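Local atomic coordinates of adenylation domain (Streptomyces sp., PDB entry 5N9X), a protein that belongs to the ANL superfamily of AMP-binding enzymes as an adenylation domain, modelled here with adenosine-5'-triphosphate and threonine bound. Residues A440-H445 and R483-H488; V452-E457 and S520-F525; L465-T470 and S500-L505. All blocks are in the same frame, centred on the assembly; numbering follows the deposited sequence.

How the interactions relate
All three contacts belong to the small C-terminal part of the chain and gather round one three-stranded sheet, ordered 450-457, 463-470, 501-505. Interaction 3 is the parallel pairing inside that sheet. Interaction 2 lays helix 518-528 on one face, the centres of interactions 2 and 3 being about 8 Å apart; interaction 1 joins helices 435-443 and 482-492 beside the other face, its centre about 10 Å from that of interaction 3 and about 18 Å from that of interaction 2. Along the chain 440-445, 452-457 and 465-470 come first, then the partners of interactions 1, 3 and 2 in that order; interaction 1 thus alternates with the others, tying helices and strands into one compact alpha/beta unit.

Interaction 1: A440-H445 and R483-H488; sequences AAVRTH and RALRAH
The imidazoles of His445 and His488 meet as a T-shaped pair, the edge of His445 directed at the face of His488, with planes at 87° and centroids 5.4 Å apart. CD2 of His445 does the touching: it lies 3.9 Å from His488 CB, which sits near the plane of the His445 ring. Round its own rim, His488 has the methyl of Thr444 near its plane, with CG2 3.2 Å from NE2 of His488, a tight approach for a carbon and a nitrogen. The carbonyl oxygen of Ala441 also lies near that plane, but it is 4.0 Å from His488 NE2, too long for a hydrogen bond.

Both histidines hold CG anti to the backbone N (chi1 -165° for His445, 168° for His488), which carries each ring out from its own backbone toward the other segment. Leu485 packs beside them. Its CD1 is 3.9 Å from CB of His445 and reaches CG1 of Val442 at the same separation, and its CD2 also touches that Val442 methyl. The two apolar side chains cross at about a right angle, and beyond them Val442 leans on Val489 one turn along the second helix, while Leu485 carries on to Val448 and Tyr502.

The contact therefore joins 440-445, on helix 435-443, to the flank of helix 482-492 by packing alone, with no hydrogen bond across it. ND1 of His445 takes a weak hydrogen bond from the amide of Ala447, which suits an acceptor nitrogen there. His445 NE2 and His488 ND1 are 5.5 Å apart, so protonating one imidazole would probably make protonation of the other somewhat harder.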
loop_
_atom_site.group_PDB
_atom_site.type_symbol
_atom_site.label_atom_id
_atom_site.label_comp_id
_atom_site.label_asym_id
_atom_site.label_seq_id
_atom_site.Cartn_x
_atom_site.Cartn_y
_atom_site.Cartn_z
ATOM N N ALA A 440 -2.160 4.127 20.872
ATOM C CA ALA A 440 -3.573 3.806 21.031
ATOM C C ALA A 440 -4.124 4.434 22.300
ATOM O O ALA A 440 -5.242 4.945 22.297
ATOM C CB ALA A 440 -3.793 2.299 21.051
ATOM N N ALA A 441 -3.341 4.410 23.375
ATOM C CA ALA A 441 -3.775 5.027 24.624
ATOM C C ALA A 441 -3.998 6.534 24.450
ATOM O O ALA A 441 -4.935 7.093 25.024
ATOM C CB ALA A 441 -2.771 4.760 25.741
ATOM N N VAL A 442 -3.138 7.197 23.686
ATOM C CA VAL A 442 -3.349 8.605 23.414
ATOM C C VAL A 442 -4.603 8.773 22.547
ATOM O O VAL A 442 -5.448 9.619 22.829
ATOM C CB VAL A 442 -2.107 9.246 22.738
ATOM C CG1 VAL A 442 -2.443 10.629 22.185
ATOM C CG2 VAL A 442 -0.944 9.349 23.739
ATOM N N ARG A 443 -4.752 7.934 21.527
ATOM C CA ARG A 443 -5.940 7.964 20.668
ATOM C C ARG A 443 -7.273 7.753 21.421
ATOM O O ARG A 443 -8.330 8.207 20.981
ATOM C CB ARG A 443 -5.803 6.915 19.561
ATOM C CG ARG A 443 -5.201 7.446 18.282
ATOM C CD ARG A 443 -5.227 6.394 17.182
ATOM N NE ARG A 443 -4.000 6.446 16.393
ATOM C CZ ARG A 443 -3.035 5.536 16.481
ATOM N NH1 ARG A 443 -3.169 4.503 17.312
ATOM N NH2 ARG A 443 -1.942 5.655 15.749
ATOM N N THR A 444 -7.200 7.076 22.559
ATOM C CA THR A 444 -8.351 6.855 23.441
ATOM C C THR A 444 -9.013 8.171 23.871
ATOM O O THR A 444 -10.181 8.196 24.240
ATOM C CB THR A 444 -7.919 6.013 24.677
ATOM O OG1 THR A 444 -8.053 4.625 24.367
ATOM C CG2 THR A 444 -8.747 6.295 25.883
ATOM N N HIS A 445 -8.299 9.283 23.755
ATOM C CA HIS A 445 -8.917 10.576 24.058
ATOM C C HIS A 445 -9.888 11.023 22.959
ATOM O O HIS A 445 -9.486 11.236 21.826
ATOM C CB HIS A 445 -7.849 11.653 24.271
ATOM C CG HIS A 445 -8.369 12.896 24.917
ATOM N ND1 HIS A 445 -9.176 13.799 24.259
ATOM C CD2 HIS A 445 -8.208 13.378 26.168
ATOM C CE1 HIS A 445 -9.480 14.789 25.077
ATOM N NE2 HIS A 445 -8.902 14.558 26.240
ATOM N N ARG A 483 -1.766 19.306 28.283
ATOM C CA ARG A 483 -2.090 19.156 29.700
ATOM C C ARG A 483 -3.261 18.208 29.950
ATOM O O ARG A 483 -3.173 17.303 30.779
ATOM C CB ARG A 483 -2.392 20.528 30.287
ATOM C CG ARG A 483 -2.161 20.663 31.776
ATOM C CD ARG A 483 -2.620 22.016 32.240
ATOM N NE ARG A 483 -2.621 22.120 33.697
ATOM C CZ ARG A 483 -3.081 23.173 34.360
ATOM N NH1 ARG A 483 -3.568 24.202 33.693
ATOM N NH2 ARG A 483 -3.045 23.194 35.683
ATOM N N ALA A 484 -4.360 18.416 29.231
ATOM C CA ALA A 484 -5.520 17.540 29.352
ATOM C C ALA A 484 -5.183 16.126 28.877
ATOM O O ALA A 484 -5.621 15.137 29.465
ATOM C CB ALA A 484 -6.696 18.102 28.566
ATOM N N LEU A 485 -4.389 16.042 27.814
ATOM C CA LEU A 485 -4.040 14.763 27.212
ATOM C C LEU A 485 -3.152 13.980 28.169
ATOM O O LEU A 485 -3.373 12.794 28.429
ATOM C CB LEU A 485 -3.346 14.988 25.865
ATOM C CG LEU A 485 -2.983 13.774 25.019
ATOM C CD1 LEU A 485 -4.235 13.016 24.643
ATOM C CD2 LEU A 485 -2.179 14.165 23.771
ATOM N N ARG A 486 -2.156 14.674 28.709
ATOM C CA ARG A 486 -1.219 14.127 29.674
ATOM C C ARG A 486 -1.964 13.607 30.909
ATOM O O ARG A 486 -1.709 12.493 31.375
ATOM C CB ARG A 486 -0.197 15.210 30.039
ATOM C CG ARG A 486 0.778 14.898 31.139
ATOM C CD ARG A 486 1.648 16.125 31.439
ATOM N NE ARG A 486 2.543 16.502 30.342
ATOM C CZ ARG A 486 3.740 15.966 30.124
ATOM N NH1 ARG A 486 4.201 15.008 30.912
ATOM N NH2 ARG A 486 4.474 16.384 29.109
ATOM N N ALA A 487 -2.895 14.411 31.418
ATOM C CA ALA A 487 -3.723 14.031 32.565
ATOM C C ALA A 487 -4.548 12.783 32.294
ATOM O O ALA A 487 -4.692 11.934 33.162
ATOM C CB ALA A 487 -4.649 15.179 32.956
ATOM N N HIS A 488 -5.100 12.688 31.084
ATOM C CA HIS A 488 -5.873 11.509 30.679
ATOM C C HIS A 488 -5.043 10.235 30.556
ATOM O O HIS A 488 -5.460 9.167 30.996
ATOM C CB HIS A 488 -6.581 11.763 29.348
ATOM C CG HIS A 488 -7.157 10.526 28.734
ATOM N ND1 HIS A 488 -8.327 9.943 29.180
ATOM C CD2 HIS A 488 -6.723 9.757 27.706
ATOM C CE1 HIS A 488 -8.582 8.869 28.456
ATOM N NE2 HIS A 488 -7.628 8.735 27.554
#

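Interaction 2: V452-E457 and S520-F525; sequences VVWVHE and SVARAF
This is a buried helix-on-sheet contact with an aromatic cluster at its heart: helix 518-528 crosses the outer strand 450-457 in the C-terminal domain, the axes of the two segments 9.8 Å apart and inclined at 71°. Val452, Trp454 and His456, every second residue of the strand, point at the helix, which answers with Val521, Ala522 and Phe525. The indole is the central piece. With CG in the crowded position between backbone N and carbonyl carbon (chi1 74°), it lies across the helix, bringing Trp454 CH2 to within 3.4 Å of Val521 CG1 and Trp454 NE1 to 3.5 Å from Ala522 CB. Its six-membered ring presents an edge to the face of Phe525. That phenyl in turn sets an edge on His456, CD1 standing 3.7 Å above the centre of the imidazole. Phe525 also packs on Val466, so the cluster continues onto the middle strand.

His456 is fixed at both nitrogens. NE2 is hydrogen-bonded to Asp526 OD2, consistent with a proton on that nitrogen, while ND1 accepts Trp454 NE1 nearly in the plane of both rings, at 3.0 Å.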
loop_
_atom_site.group_PDB
_atom_site.type_symbol
_atom_site.label_atom_id
_atom_site.label_comp_id
_atom_site.label_asym_id
_atom_site.label_seq_id
_atom_site.Cartn_x
_atom_site.Cartn_y
_atom_site.Cartn_z
ATOM N N VAL A 452 1.424 9.799 17.018
ATOM C CA VAL A 452 2.695 9.126 16.743
ATOM C C VAL A 452 3.573 9.226 17.986
ATOM O O VAL A 452 3.858 10.332 18.454
ATOM C CB VAL A 452 3.425 9.750 15.544
ATOM C CG1 VAL A 452 4.825 9.142 15.359
ATOM C CG2 VAL A 452 2.595 9.610 14.295
ATOM N N VAL A 453 3.983 8.086 18.531
ATOM C CA VAL A 453 4.781 8.087 19.745
ATOM C C VAL A 453 6.134 7.465 19.448
ATOM O O VAL A 453 6.195 6.380 18.865
ATOM C CB VAL A 453 4.099 7.308 20.899
ATOM C CG1 VAL A 453 4.997 7.285 22.135
ATOM C CG2 VAL A 453 2.743 7.899 21.235
ATOM N N TRP A 454 7.219 8.138 19.822
ATOM C CA TRP A 454 8.548 7.552 19.618
ATOM C C TRP A 454 9.565 7.928 20.701
ATOM O O TRP A 454 9.323 8.808 21.519
ATOM C CB TRP A 454 9.093 7.934 18.230
ATOM C CG TRP A 454 9.548 9.342 18.083
ATOM C CD1 TRP A 454 10.842 9.795 18.013
ATOM C CD2 TRP A 454 8.716 10.495 17.956
ATOM N NE1 TRP A 454 10.858 11.160 17.850
ATOM C CE2 TRP A 454 9.569 11.616 17.814
ATOM C CE3 TRP A 454 7.327 10.693 17.964
ATOM C CZ2 TRP A 454 9.078 12.912 17.671
ATOM C CZ3 TRP A 454 6.836 11.976 17.828
ATOM C CH2 TRP A 454 7.709 13.076 17.687
ATOM N N VAL A 455 10.685 7.221 20.720
ATOM C CA VAL A 455 11.812 7.633 21.540
ATOM C C VAL A 455 12.599 8.697 20.777
ATOM O O VAL A 455 12.995 8.500 19.645
ATOM C CB VAL A 455 12.717 6.442 21.925
ATOM C CG1 VAL A 455 13.889 6.915 22.801
ATOM C CG2 VAL A 455 11.900 5.397 22.679
ATOM N N HIS A 456 12.781 9.856 21.384
ATOM C CA HIS A 456 13.523 10.918 20.710
ATOM C C HIS A 456 14.861 11.173 21.377
ATOM O O HIS A 456 14.927 11.319 22.596
ATOM C CB HIS A 456 12.702 12.203 20.693
ATOM C CG HIS A 456 13.222 13.239 19.757
ATOM N ND1 HIS A 456 12.981 13.201 18.399
ATOM C CD2 HIS A 456 13.937 14.362 19.985
ATOM C CE1 HIS A 456 13.535 14.253 17.831
ATOM N NE2 HIS A 456 14.121 14.975 18.770
ATOM N N GLU A 457 15.925 11.242 20.589
ATOM C CA GLU A 457 17.221 11.586 21.157
ATOM C C GLU A 457 17.367 13.103 21.241
ATOM O O GLU A 457 17.596 13.770 20.238
ATOM C CB GLU A 457 18.357 10.972 20.337
ATOM C CG GLU A 457 19.500 10.428 21.182
ATOM C CD GLU A 457 20.793 10.257 20.390
ATOM O OE1 GLU A 457 21.666 11.147 20.512
ATOM O OE2 GLU A 457 20.954 9.235 19.674
ATOM N N SER A 520 9.543 12.048 9.467
ATOM C CA SER A 520 9.052 13.430 9.347
ATOM C C SER A 520 8.459 14.027 10.629
ATOM O O SER A 520 8.383 15.237 10.800
ATOM C CB SER A 520 7.990 13.504 8.256
ATOM O OG SER A 520 7.749 14.829 7.864
ATOM N N VAL A 521 7.975 13.195 11.520
ATOM C CA VAL A 521 7.381 13.774 12.707
ATOM C C VAL A 521 8.517 14.127 13.664
ATOM O O VAL A 521 8.547 15.212 14.230
ATOM C CB VAL A 521 6.343 12.818 13.356
ATOM C CG1 VAL A 521 6.005 13.276 14.738
ATOM C CG2 VAL A 521 5.092 12.777 12.512
ATOM N N ALA A 522 9.463 13.215 13.800
ATOM C CA ALA A 522 10.637 13.440 14.639
ATOM C C ALA A 522 11.426 14.687 14.223
ATOM O O ALA A 522 11.937 15.398 15.080
ATOM C CB ALA A 522 11.538 12.220 14.615
ATOM N N ARG A 523 11.514 14.964 12.923
ATOM C CA ARG A 523 12.247 16.141 12.475
ATOM C C ARG A 523 11.504 17.456 12.738
ATOM O O ARG A 523 12.131 18.468 13.060
ATOM C CB ARG A 523 12.603 16.017 10.985
ATOM C CG ARG A 523 13.690 14.978 10.714
ATOM C CD ARG A 523 14.214 15.042 9.298
ATOM N NE ARG A 523 14.074 13.755 8.611
ATOM C CZ ARG A 523 13.195 13.516 7.640
ATOM N NH1 ARG A 523 12.377 14.476 7.237
ATOM N NH2 ARG A 523 13.134 12.319 7.073
ATOM N N ALA A 524 10.180 17.432 12.605
ATOM C CA ALA A 524 9.373 18.615 12.844
ATOM C C ALA A 524 9.402 18.966 14.331
ATOM O O ALA A 524 9.456 20.128 14.717
ATOM C CB ALA A 524 7.938 18.387 12.370
ATOM N N PHE A 525 9.340 17.928 15.150
ATOM C CA PHE A 525 9.388 18.049 16.586
ATOM C C PHE A 525 10.693 18.722 16.975
ATOM O O PHE A 525 10.713 19.763 17.656
ATOM C CB PHE A 525 9.264 16.667 17.232
ATOM C CG PHE A 525 9.483 16.667 18.710
ATOM C CD1 PHE A 525 10.759 16.444 19.244
ATOM C CD2 PHE A 525 8.421 16.888 19.577
ATOM C CE1 PHE A 525 10.974 16.448 20.616
ATOM C CE2 PHE A 525 8.628 16.890 20.950
ATOM C CZ PHE A 525 9.915 16.665 21.469
#

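Interaction 3: L465-T470 and S500-L505; sequences LVCAYT and SQYLAL
Six backbone hydrogen bonds, one of them weak, knit 465-470 to 500-505 as parallel strands. In the well-formed middle, Cys467 N gives its hydrogen to Gln501 O at 2.8 Å and Cys467 O receives Leu503 N at 2.7 Å, so one residue uses both its amide and its carbonyl on the neighbouring strand. Tyr469 repeats this two residues on, its N bonded to Leu503 O and its O to Leu505 N, the latter almost straight at 177°. These four donors approach nearly along the C=O axis. The entry is less regular: Leu465 O is gripped by Ser500 N at a short 2.5 Å, from above the carbonyl plane, with Gln501 N adding only a weak bond.

Side chains extend the pairing on both faces. Tyr469 has CG in the crowded position between N and carbonyl carbon (chi1 70°), and this folds its ring across the neighbouring strand: Ala504 CA lies over the face, 4.1 Å from the centroid in a CH-pi contact, and Ala504 CB reaches Tyr469 OH at 3.5 Å. On the same face Cys467 CB is 3.7 Å from CD2 of Tyr502, with the sulfur oblique to that ring. On the other face, Ala468 CB touches Leu505 CD1.

Further out, Tyr469 OH is hydrogen-bonded to Pro480 O, and Ser500 OG to Arg464 NH1. Strand 463-470, helix 482-492 and strand 501-505 form a beta-alpha-beta crossover: Tyr469 packs on Leu485 of that connecting helix, while Ala468, Gln501 and Leu503 face helix 518-528, and strand 450-457 runs antiparallel along the far edge of 463-470.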
loop_
_atom_site.group_PDB
_atom_site.type_symbol
_atom_site.label_atom_id
_atom_site.label_comp_id
_atom_site.label_asym_id
_atom_site.label_seq_id
_atom_site.Cartn_x
_atom_site.Cartn_y
_atom_site.Cartn_z
ATOM N N LEU A 465 10.639 9.483 25.694
ATOM C CA LEU A 465 9.346 9.269 25.053
ATOM C C LEU A 465 8.640 10.564 24.662
ATOM O O LEU A 465 8.410 11.440 25.500
ATOM C CB LEU A 465 8.428 8.482 25.977
ATOM C CG LEU A 465 8.142 7.030 25.616
ATOM C CD1 LEU A 465 6.935 6.527 26.387
ATOM C CD2 LEU A 465 7.927 6.923 24.128
ATOM N N VAL A 466 8.263 10.653 23.392
ATOM C CA VAL A 466 7.660 11.858 22.843
ATOM C C VAL A 466 6.409 11.476 22.046
ATOM O O VAL A 466 6.296 10.348 21.567
ATOM C CB VAL A 466 8.705 12.625 21.982
ATOM C CG1 VAL A 466 8.072 13.651 21.093
ATOM C CG2 VAL A 466 9.713 13.284 22.890
ATOM N N CYS A 467 5.450 12.393 21.969
ATOM C CA CYS A 467 4.234 12.170 21.201
ATOM C C CYS A 467 3.864 13.366 20.344
ATOM O O CYS A 467 3.847 14.502 20.821
ATOM C CB CYS A 467 3.059 11.836 22.120
ATOM S SG CYS A 467 1.460 11.801 21.261
ATOM N N ALA A 468 3.560 13.107 19.078
ATOM C CA ALA A 468 2.821 14.084 18.287
ATOM C C ALA A 468 1.390 13.552 18.068
ATOM O O ALA A 468 1.157 12.338 17.959
ATOM C CB ALA A 468 3.512 14.364 16.969
ATOM N N TYR A 469 0.430 14.459 18.023
ATOM C CA TYR A 469 -0.958 14.055 17.880
ATOM C C TYR A 469 -1.779 15.148 17.188
ATOM O O TYR A 469 -1.406 16.320 17.196
ATOM C CB TYR A 469 -1.571 13.732 19.253
ATOM C CG TYR A 469 -1.749 14.980 20.091
ATOM C CD1 TYR A 469 -0.657 15.598 20.687
ATOM C CD2 TYR A 469 -2.999 15.561 20.248
ATOM C CE1 TYR A 469 -0.806 16.736 21.432
ATOM C CE2 TYR A 469 -3.160 16.705 20.992
ATOM C CZ TYR A 469 -2.063 17.286 21.585
ATOM O OH TYR A 469 -2.225 18.428 22.332
ATOM N N THR A 470 -2.918 14.754 16.634
ATOM C CA THR A 470 -3.790 15.681 15.922
ATOM C C THR A 470 -5.190 15.686 16.519
ATOM O O THR A 470 -5.599 14.712 17.151
ATOM C CB THR A 470 -3.875 15.323 14.423
ATOM O OG1 THR A 470 -4.114 13.919 14.287
ATOM C CG2 THR A 470 -2.555 15.658 13.724
ATOM N N SER A 500 6.899 11.902 27.468
ATOM C CA SER A 500 7.544 12.962 28.229
ATOM C C SER A 500 7.236 14.336 27.664
ATOM O O SER A 500 7.307 15.335 28.372
ATOM C CB SER A 500 9.057 12.725 28.259
ATOM O OG SER A 500 9.754 13.953 28.227
ATOM N N GLN A 501 6.902 14.381 26.379
ATOM C CA GLN A 501 6.634 15.643 25.696
ATOM C C GLN A 501 5.547 15.417 24.645
ATOM O O GLN A 501 5.534 14.379 23.984
ATOM C CB GLN A 501 7.922 16.218 25.050
ATOM C CG GLN A 501 7.905 17.745 24.811
ATOM C CD GLN A 501 9.309 18.401 24.824
ATOM O OE1 GLN A 501 10.212 17.973 25.547
ATOM N NE2 GLN A 501 9.482 19.440 24.008
ATOM N N TYR A 502 4.627 16.371 24.510
ATOM C CA TYR A 502 3.520 16.268 23.545
ATOM C C TYR A 502 3.619 17.410 22.574
ATOM O O TYR A 502 3.888 18.533 22.990
ATOM C CB TYR A 502 2.156 16.321 24.248
ATOM C CG TYR A 502 1.863 15.105 25.068
ATOM C CD1 TYR A 502 2.182 15.073 26.417
ATOM C CD2 TYR A 502 1.249 13.990 24.508
ATOM C CE1 TYR A 502 1.922 13.971 27.179
ATOM C CE2 TYR A 502 0.981 12.871 25.277
ATOM C CZ TYR A 502 1.322 12.871 26.612
ATOM O OH TYR A 502 1.074 11.775 27.405
ATOM N N LEU A 503 3.403 17.131 21.292
ATOM C CA LEU A 503 3.357 18.173 20.269
ATOM C C LEU A 503 2.045 18.079 19.494
ATOM O O LEU A 503 1.760 17.074 18.838
ATOM C CB LEU A 503 4.564 18.058 19.326
ATOM C CG LEU A 503 4.602 18.874 18.025
ATOM C CD1 LEU A 503 4.855 20.351 18.267
ATOM C CD2 LEU A 503 5.661 18.330 17.067
ATOM N N ALA A 504 1.244 19.132 19.569
ATOM C CA ALA A 504 -0.002 19.189 18.803
ATOM C C ALA A 504 0.254 19.678 17.376
ATOM O O ALA A 504 0.805 20.758 17.170
ATOM C CB ALA A 504 -1.024 20.084 19.502
ATOM N N LEU A 505 -0.147 18.873 16.397
ATOM C CA LEU A 505 0.001 19.220 14.982
ATOM C C LEU A 505 -1.373 19.366 14.314
ATOM O O LEU A 505 -2.329 18.688 14.719
ATOM C CB LEU A 505 0.841 18.153 14.269
ATOM C CG LEU A 505 2.337 18.106 14.613
ATOM C CD1 LEU A 505 3.018 16.906 13.967
ATOM C CD2 LEU A 505 3.030 19.398 14.202
#